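Local coordinates for peptidase M14 domain-containing protein (Shewanella amazonensis, PDB 2QVP) that is probably a zinc-dependent hydrolase of the peptidase M14 family, perhaps with metallocarboxypeptidase activity, at residues 154-167 with 229-241. Residues are numbered along the deposited sequence; the frame is centred on the assembly and turned at random.
Sequences AHLLQVASRDGILT and FESFLVRSGARVG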
ATOM      1  N   ALA A 154      14.680   7.139  -3.298  1.00 10.59           N
ATOM      2  CA  ALA A 154      13.768   7.301  -4.406  1.00 11.38           C
ATOM      3  C   ALA A 154      14.076   6.378  -5.547  1.00 11.90           C
ATOM      4  O   ALA A 154      13.187   5.716  -6.050  1.00 13.43           O
ATOM      5  CB  ALA A 154      13.749   8.771  -4.898  1.00 10.11           C
ATOM      6  N   HIS A 155      15.341   6.307  -5.935  1.00 15.06           N
ATOM      7  CA  HIS A 155      15.758   5.456  -7.042  1.00 14.78           C
ATOM      8  C   HIS A 155      15.386   3.993  -6.828  1.00 13.79           C
ATOM      9  O   HIS A 155      14.800   3.375  -7.721  1.00 14.09           O
ATOM     10  CB  HIS A 155      17.264   5.582  -7.271  1.00 16.04           C
ATOM     11  CG  HIS A 155      17.747   4.770  -8.418  1.00 16.13           C
ATOM     12  ND1 HIS A 155      18.515   3.636  -8.257  1.00 24.47           N
ATOM     13  CD2 HIS A 155      17.514   4.885  -9.742  1.00 21.91           C
ATOM     14  CE1 HIS A 155      18.755   3.103  -9.442  1.00 25.93           C
ATOM     15  NE2 HIS A 155      18.170   3.849 -10.359  1.00 18.75           N
ATOM     16  N   LEU A 156      15.715   3.471  -5.646  1.00 13.54           N
ATOM     17  CA  LEU A 156      15.376   2.097  -5.263  1.00 13.03           C
ATOM     18  C   LEU A 156      13.871   1.805  -5.377  1.00 11.72           C
ATOM     19  O   LEU A 156      13.498   0.771  -5.900  1.00 12.86           O
ATOM     20  CB  LEU A 156      15.823   1.819  -3.816  1.00 11.49           C
ATOM     21  CG  LEU A 156      15.618   0.429  -3.194  1.00 16.98           C
ATOM     22  CD1 LEU A 156      16.483  -0.562  -3.898  1.00 14.59           C
ATOM     23  CD2 LEU A 156      15.933   0.451  -1.705  1.00 14.98           C
ATOM     24  N   LEU A 157      13.040   2.740  -4.895  1.00 11.30           N
ATOM     25  CA  LEU A 157      11.587   2.588  -4.888  0.50  9.34           C
ATOM     26  C   LEU A 157      10.975   2.757  -6.275  1.00 10.62           C
ATOM     27  O   LEU A 157       9.915   2.191  -6.558  1.00 10.65           O
ATOM     28  CB  LEU A 157      10.978   3.572  -3.896  0.50  9.49           C
ATOM     29  CG  LEU A 157      11.439   3.391  -2.447  0.50  2.00           C
ATOM     30  CD1 LEU A 157      11.059   4.611  -1.643  0.50 10.91           C
ATOM     31  CD2 LEU A 157      10.871   2.098  -1.816  0.50  2.00           C
ATOM     32  N   GLN A 158      11.623   3.556  -7.115  1.00 10.49           N
ATOM     33  CA  GLN A 158      11.195   3.751  -8.494  1.00 10.59           C
ATOM     34  C   GLN A 158      11.477   2.480  -9.312  1.00 11.88           C
ATOM     35  O   GLN A 158      10.603   2.006 -10.040  1.00 10.82           O
ATOM     36  CB  GLN A 158      11.864   4.981  -9.105  1.00 11.71           C
ATOM     37  CG  GLN A 158      11.410   6.329  -8.494  1.00 13.87           C
ATOM     38  CD  GLN A 158      12.291   7.517  -8.910  1.00 13.43           C
ATOM     39  OE1 GLN A 158      13.464   7.358  -9.237  1.00 12.70           O
ATOM     40  NE2 GLN A 158      11.718   8.703  -8.903  1.00  8.13           N
ATOM     41  N   VAL A 159      12.678   1.920  -9.148  1.00 12.17           N
ATOM     42  CA  VAL A 159      13.038   0.650  -9.781  1.00 14.28           C
ATOM     43  C   VAL A 159      12.106  -0.462  -9.292  1.00 12.39           C
ATOM     44  O   VAL A 159      11.601  -1.239 -10.097  1.00 11.44           O
ATOM     45  CB  VAL A 159      14.520   0.231  -9.504  1.00 14.42           C
ATOM     46  CG1 VAL A 159      14.810  -1.176 -10.022  1.00 15.09           C
ATOM     47  CG2 VAL A 159      15.494   1.237 -10.105  1.00 14.97           C
ATOM     48  N   ALA A 160      11.865  -0.482  -7.987  1.00 11.18           N
ATOM     49  CA  ALA A 160      10.993  -1.470  -7.323  1.00 13.17           C
ATOM     50  C   ALA A 160       9.549  -1.461  -7.828  1.00 12.67           C
ATOM     51  O   ALA A 160       8.909  -2.473  -7.760  1.00 12.52           O
ATOM     52  CB  ALA A 160      11.012  -1.269  -5.818  1.00  6.30           C
ATOM     53  N   SER A 161       9.062  -0.312  -8.298  1.00 15.00           N
ATOM     54  CA  SER A 161       7.695  -0.141  -8.783  1.00 14.67           C
ATOM     55  C   SER A 161       7.568   0.129 -10.289  1.00 15.65           C
ATOM     56  O   SER A 161       6.519   0.561 -10.757  1.00 16.25           O
ATOM     57  CB  SER A 161       7.110   1.052  -8.049  1.00 14.77           C
ATOM     58  OG  SER A 161       7.835   2.204  -8.390  1.00  9.59           O
ATOM     59  N   ARG A 162       8.629  -0.127 -11.036  1.00 16.36           N
ATOM     60  CA  ARG A 162       8.714   0.124 -12.467  1.00 19.51           C
ATOM     61  C   ARG A 162       7.508  -0.444 -13.235  1.00 17.12           C
ATOM     62  O   ARG A 162       6.956   0.216 -14.135  1.00 16.97           O
ATOM     63  CB  ARG A 162      10.052  -0.491 -12.929  1.00 20.29           C
ATOM     64  CG  ARG A 162      10.518  -0.318 -14.360  1.00 31.59           C
ATOM     65  CD  ARG A 162      12.058  -0.638 -14.479  1.00 30.30           C
ATOM     66  NE  ARG A 162      12.913   0.326 -13.752  1.00 44.33           N
ATOM     67  CZ  ARG A 162      13.187   1.587 -14.135  1.00 51.89           C
ATOM     68  NH1 ARG A 162      12.678   2.113 -15.262  1.00 60.45           N
ATOM     69  NH2 ARG A 162      13.967   2.355 -13.370  1.00 49.03           N
ATOM     70  N   ASP A 163       7.087  -1.645 -12.857  1.00 10.96           N
ATOM     71  CA  ASP A 163       5.974  -2.338 -13.509  1.00 13.26           C
ATOM     72  C   ASP A 163       4.647  -2.255 -12.778  1.00 11.71           C
ATOM     73  O   ASP A 163       3.673  -2.835 -13.245  1.00 12.31           O
ATOM     74  CB  ASP A 163       6.381  -3.794 -13.752  1.00 12.04           C
ATOM     75  CG  ASP A 163       7.588  -3.870 -14.637  1.00 16.22           C
ATOM     76  OD1 ASP A 163       7.427  -3.596 -15.827  1.00 19.99           O
ATOM     77  OD2 ASP A 163       8.700  -4.131 -14.125  1.00 22.27           O
ATOM     78  N   GLY A 164       4.599  -1.508 -11.678  1.00 13.19           N
ATOM     79  CA  GLY A 164       3.380  -1.335 -10.900  1.00 12.70           C
ATOM     80  C   GLY A 164       3.564  -0.951  -9.439  1.00 10.94           C
ATOM     81  O   GLY A 164       4.467  -1.419  -8.801  1.00  9.33           O
ATOM     82  N   ILE A 165       2.664  -0.102  -8.938  1.00 11.39           N
ATOM     83  CA  ILE A 165       2.556   0.273  -7.549  1.00 10.99           C
ATOM     84  C   ILE A 165       1.113   0.003  -7.068  1.00 14.63           C
ATOM     85  O   ILE A 165       0.135   0.314  -7.757  1.00 11.24           O
ATOM     86  CB  ILE A 165       2.972   1.756  -7.249  1.00 12.54           C
ATOM     87  CG1 ILE A 165       2.678   2.121  -5.787  1.00 13.24           C
ATOM     88  CG2 ILE A 165       2.342   2.826  -8.217  1.00  9.02           C
ATOM     89  CD1 ILE A 165       3.403   1.229  -4.794  1.00  9.94           C
ATOM     90  N   LEU A 166       0.997  -0.655  -5.918  1.00 13.01           N
ATOM     91  CA  LEU A 166      -0.269  -0.819  -5.244  1.00 13.10           C
ATOM     92  C   LEU A 166      -0.060  -0.295  -3.825  1.00 14.80           C
ATOM     93  O   LEU A 166       0.845  -0.802  -3.153  1.00 15.76           O
ATOM     94  CB  LEU A 166      -0.691  -2.268  -5.187  1.00 13.62           C
ATOM     95  CG  LEU A 166      -1.876  -2.653  -4.254  1.00 13.48           C
ATOM     96  CD1 LEU A 166      -3.180  -2.015  -4.696  1.00  8.09           C
ATOM     97  CD2 LEU A 166      -2.056  -4.142  -4.169  1.00 11.01           C
ATOM     98  N   THR A 167      -0.804   0.748  -3.421  1.00 13.21           N
ATOM     99  CA  THR A 167      -0.759   1.223  -2.040  0.50 13.76           C
ATOM    100  C   THR A 167      -2.113   0.887  -1.418  1.00 13.76           C
ATOM    101  O   THR A 167      -3.153   1.136  -1.999  1.00 15.21           O
ATOM    102  CB  THR A 167      -0.441   2.704  -1.905  0.50 13.28           C
ATOM    103  OG1 THR A 167       0.664   3.023  -2.748  0.50 27.81           O
ATOM    104  CG2 THR A 167      -0.067   3.009  -0.488  0.50  2.48           C
ATOM    105  N   PHE A 229       2.296   9.404  -2.594  1.00  8.42           N
ATOM    106  CA  PHE A 229       3.376   8.472  -2.917  1.00 11.95           C
ATOM    107  C   PHE A 229       3.136   7.763  -4.290  1.00 10.64           C
ATOM    108  O   PHE A 229       4.033   7.688  -5.145  1.00 13.55           O
ATOM    109  CB  PHE A 229       3.593   7.495  -1.738  1.00  7.35           C
ATOM    110  CG  PHE A 229       4.688   6.492  -1.948  1.00 10.86           C
ATOM    111  CD1 PHE A 229       6.030   6.894  -1.988  1.00 14.62           C
ATOM    112  CD2 PHE A 229       4.391   5.135  -2.064  1.00 14.07           C
ATOM    113  CE1 PHE A 229       7.040   5.966  -2.147  1.00 15.64           C
ATOM    114  CE2 PHE A 229       5.395   4.196  -2.201  1.00 14.62           C
ATOM    115  CZ  PHE A 229       6.727   4.604  -2.261  1.00 14.15           C
ATOM    116  N   GLU A 230       1.921   7.286  -4.498  1.00 11.14           N
ATOM    117  CA  GLU A 230       1.529   6.595  -5.761  1.00 13.73           C
ATOM    118  C   GLU A 230       1.520   7.527  -6.987  1.00 12.74           C
ATOM    119  O   GLU A 230       1.882   7.098  -8.067  1.00 12.66           O
ATOM    120  CB  GLU A 230       0.183   5.805  -5.616  1.00 15.95           C
ATOM    121  CG  GLU A 230      -1.114   6.579  -5.333  1.00 15.54           C
ATOM    122  CD  GLU A 230      -1.320   7.018  -3.861  1.00 23.86           C
ATOM    123  OE1 GLU A 230      -0.407   6.851  -3.010  1.00 22.35           O
ATOM    124  OE2 GLU A 230      -2.404   7.568  -3.565  1.00 27.94           O
ATOM    125  N   SER A 231       1.077   8.770  -6.821  1.00 12.17           N
ATOM    126  CA  SER A 231       1.181   9.783  -7.880  1.00 14.02           C
ATOM    127  C   SER A 231       2.656   9.992  -8.242  1.00 11.28           C
ATOM    128  O   SER A 231       3.005  10.028  -9.412  1.00 11.87           O
ATOM    129  CB  SER A 231       0.584  11.135  -7.458  1.00 13.30           C
ATOM    130  OG  SER A 231      -0.821  11.091  -7.414  1.00 16.80           O
ATOM    131  N   PHE A 232       3.505  10.127  -7.221  1.00 11.37           N
ATOM    132  CA  PHE A 232       4.952  10.273  -7.417  1.00 10.11           C
ATOM    133  C   PHE A 232       5.556   9.105  -8.229  1.00 10.55           C
ATOM    134  O   PHE A 232       6.279   9.322  -9.184  1.00 12.41           O
ATOM    135  CB  PHE A 232       5.659  10.438  -6.044  1.00  9.82           C
ATOM    136  CG  PHE A 232       7.170  10.202  -6.088  1.00  8.06           C
ATOM    137  CD1 PHE A 232       8.015  11.165  -6.582  1.00  4.86           C
ATOM    138  CD2 PHE A 232       7.716   9.019  -5.617  1.00 12.32           C
ATOM    139  CE1 PHE A 232       9.410  10.941  -6.649  1.00  9.35           C
ATOM    140  CE2 PHE A 232       9.097   8.793  -5.659  1.00 15.69           C
ATOM    141  CZ  PHE A 232       9.942   9.761  -6.185  1.00  4.54           C
ATOM    142  N   LEU A 233       5.276   7.875  -7.815  1.00 11.85           N
ATOM    143  CA  LEU A 233       5.819   6.680  -8.497  1.00  8.88           C
ATOM    144  C   LEU A 233       5.280   6.464  -9.897  1.00  9.81           C
ATOM    145  O   LEU A 233       6.028   5.959 -10.739  1.00 11.37           O
ATOM    146  CB  LEU A 233       5.603   5.415  -7.660  1.00  7.91           C
ATOM    147  CG  LEU A 233       6.435   5.310  -6.385  1.00  9.99           C
ATOM    148  CD1 LEU A 233       6.078   4.016  -5.711  1.00  5.39           C
ATOM    149  CD2 LEU A 233       7.953   5.396  -6.713  1.00 10.03           C
ATOM    150  N   VAL A 234       4.009   6.841 -10.146  1.00 12.32           N
ATOM    151  CA  VAL A 234       3.433   6.792 -11.500  1.00 11.83           C
ATOM    152  C   VAL A 234       4.106   7.866 -12.391  1.00 14.28           C
ATOM    153  O   VAL A 234       4.501   7.558 -13.538  1.00 12.22           O
ATOM    154  CB  VAL A 234       1.894   6.922 -11.501  1.00 12.03           C
ATOM    155  CG1 VAL A 234       1.359   7.172 -12.910  1.00  5.98           C
ATOM    156  CG2 VAL A 234       1.260   5.687 -10.835  1.00  7.24           C
ATOM    157  N   ARG A 235       4.293   9.085 -11.858  1.00 13.54           N
ATOM    158  CA  ARG A 235       4.978  10.145 -12.611  1.00 15.24           C
ATOM    159  C   ARG A 235       6.459   9.782 -12.773  1.00 16.69           C
ATOM    160  O   ARG A 235       7.069  10.211 -13.725  1.00 13.95           O
ATOM    161  CB  ARG A 235       4.842  11.542 -11.967  1.00 19.96           C
ATOM    162  CG  ARG A 235       3.395  12.047 -11.720  1.00 24.52           C
ATOM    163  CD  ARG A 235       2.740  13.152 -12.585  1.00 30.87           C
ATOM    164  NE  ARG A 235       2.176  12.755 -13.882  1.00 34.32           N
ATOM    165  CZ  ARG A 235       1.152  13.365 -14.517  1.00 27.34           C
ATOM    166  NH1 ARG A 235       0.495  14.427 -14.020  1.00 26.26           N
ATOM    167  NH2 ARG A 235       0.756  12.892 -15.696  1.00 30.71           N
ATOM    168  N   SER A 236       7.024   8.999 -11.848  1.00 15.58           N
ATOM    169  CA  SER A 236       8.392   8.509 -11.973  1.00 14.25           C
ATOM    170  C   SER A 236       8.574   7.358 -12.999  1.00 14.22           C
ATOM    171  O   SER A 236       9.702   6.969 -13.226  1.00 13.85           O
ATOM    172  CB  SER A 236       8.909   8.050 -10.603  1.00 13.10           C
ATOM    173  OG  SER A 236       8.875   9.096  -9.664  1.00  9.99           O
ATOM    174  N   GLY A 237       7.495   6.806 -13.576  1.00 13.20           N
ATOM    175  CA  GLY A 237       7.563   5.691 -14.544  1.00 12.79           C
ATOM    176  C   GLY A 237       6.805   4.386 -14.247  1.00 13.26           C
ATOM    177  O   GLY A 237       6.774   3.488 -15.123  1.00 13.00           O
ATOM    178  N   ALA A 238       6.230   4.222 -13.044  1.00 11.98           N
ATOM    179  CA  ALA A 238       5.440   3.001 -12.743  1.00 12.87           C
ATOM    180  C   ALA A 238       4.383   2.843 -13.833  1.00 16.19           C
ATOM    181  O   ALA A 238       3.650   3.799 -14.139  1.00 17.78           O
ATOM    182  CB  ALA A 238       4.789   3.027 -11.351  1.00  8.56           C
ATOM    183  N   ARG A 239       4.365   1.677 -14.473  1.00 16.46           N
ATOM    184  CA  ARG A 239       3.463   1.411 -15.602  1.00 17.53           C
ATOM    185  C   ARG A 239       1.974   1.661 -15.256  1.00 16.92           C
ATOM    186  O   ARG A 239       1.259   2.363 -15.972  1.00 14.68           O
ATOM    187  CB  ARG A 239       3.726  -0.022 -16.101  1.00 20.18           C
ATOM    188  CG  ARG A 239       2.794  -0.611 -17.149  1.00 24.54           C
ATOM    189  CD  ARG A 239       2.840   0.132 -18.431  1.00 40.00           C
ATOM    190  NE  ARG A 239       1.882  -0.427 -19.384  1.00 49.94           N
ATOM    191  CZ  ARG A 239       1.713   0.005 -20.639  1.00 54.42           C
ATOM    192  NH1 ARG A 239       2.443   1.023 -21.132  1.00 54.80           N
ATOM    193  NH2 ARG A 239       0.799  -0.589 -21.415  1.00 54.78           N
ATOM    194  N   VAL A 240       1.540   1.119 -14.125  1.00 14.50           N
ATOM    195  CA  VAL A 240       0.173   1.271 -13.667  1.00 12.45           C
ATOM    196  C   VAL A 240       0.233   1.510 -12.179  1.00 13.64           C
ATOM    197  O   VAL A 240       1.279   1.272 -11.551  1.00 11.98           O
ATOM    198  CB  VAL A 240      -0.679   0.010 -13.962  1.00 11.72           C
ATOM    199  CG1 VAL A 240      -0.934  -0.132 -15.459  1.00 10.01           C
ATOM    200  CG2 VAL A 240       0.003  -1.222 -13.379  1.00 11.70           C
ATOM    201  N   GLY A 241      -0.867   2.001 -11.611  1.00 11.50           N
ATOM    202  CA  GLY A 241      -0.896   2.226 -10.166  1.00 10.57           C
ATOM    203  C   GLY A 241      -2.259   1.992  -9.597  1.00 12.22           C
ATOM    204  O   GLY A 241      -3.243   2.049 -10.307  1.00  8.64           O
TER
HETATM  205  O   HOH W   1       8.065   4.416 -10.178  1.00 13.89           O
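With CG anti to the carbonyl carbon (chi1 -68°) and the chain extended beyond it, Gln-158 runs its amide out from helix 154-160 to Ser-236, one turn on from Phe-232. Its NE2 makes a weak, bent hydrogen bond to Ser-236 OG (3.0 Å, 135° at the hydrogen) and lies 3.4 Å from Phe-232 CZ, obliquely to that ring. Ser-236 OG is itself turned back to Phe-232 O, which it and Ser-236 N reach from opposite faces of the carbonyl plane. Replacing Gln-158 by an alanine removes this amide and is likely to leave a gap beside Phe-232 and Ser-236 OG without that weak donor.

Deeper in, Ser-161 OG stands between its backbone N and carbonyl carbon (chi1 63°), bonding in plane to a lone pair of Leu-157 O while 3.6 Å from Leu-233 CD2. A water donates to both Ser-161 OG and Leu-233 O, linking the turn after helix 154-160 to helix 229-235. The Leu-233 and Ile-165 side chains cross at about a right angle, Leu-233 CD1 lying 3.9 Å from Ile-165 CG1, and Ile-165 CG2 meets Val-234 and Ala-238.

Past the Schellman motif at Gly-237, Arg-239 N bonds to Arg-162 O, loop to loop. Ile-165 N to Val-240 O (3.3 Å) belongs to the parallel bridge of Ile-165 with Gly-241, joining central strands 165-171 and 241-247. The two helices thus pack over one sheet face through an apolar core, where Leu-157 O and a water satisfy the buried Ser-161 hydroxyl, while Phe-232 O holds Ser-236 OG.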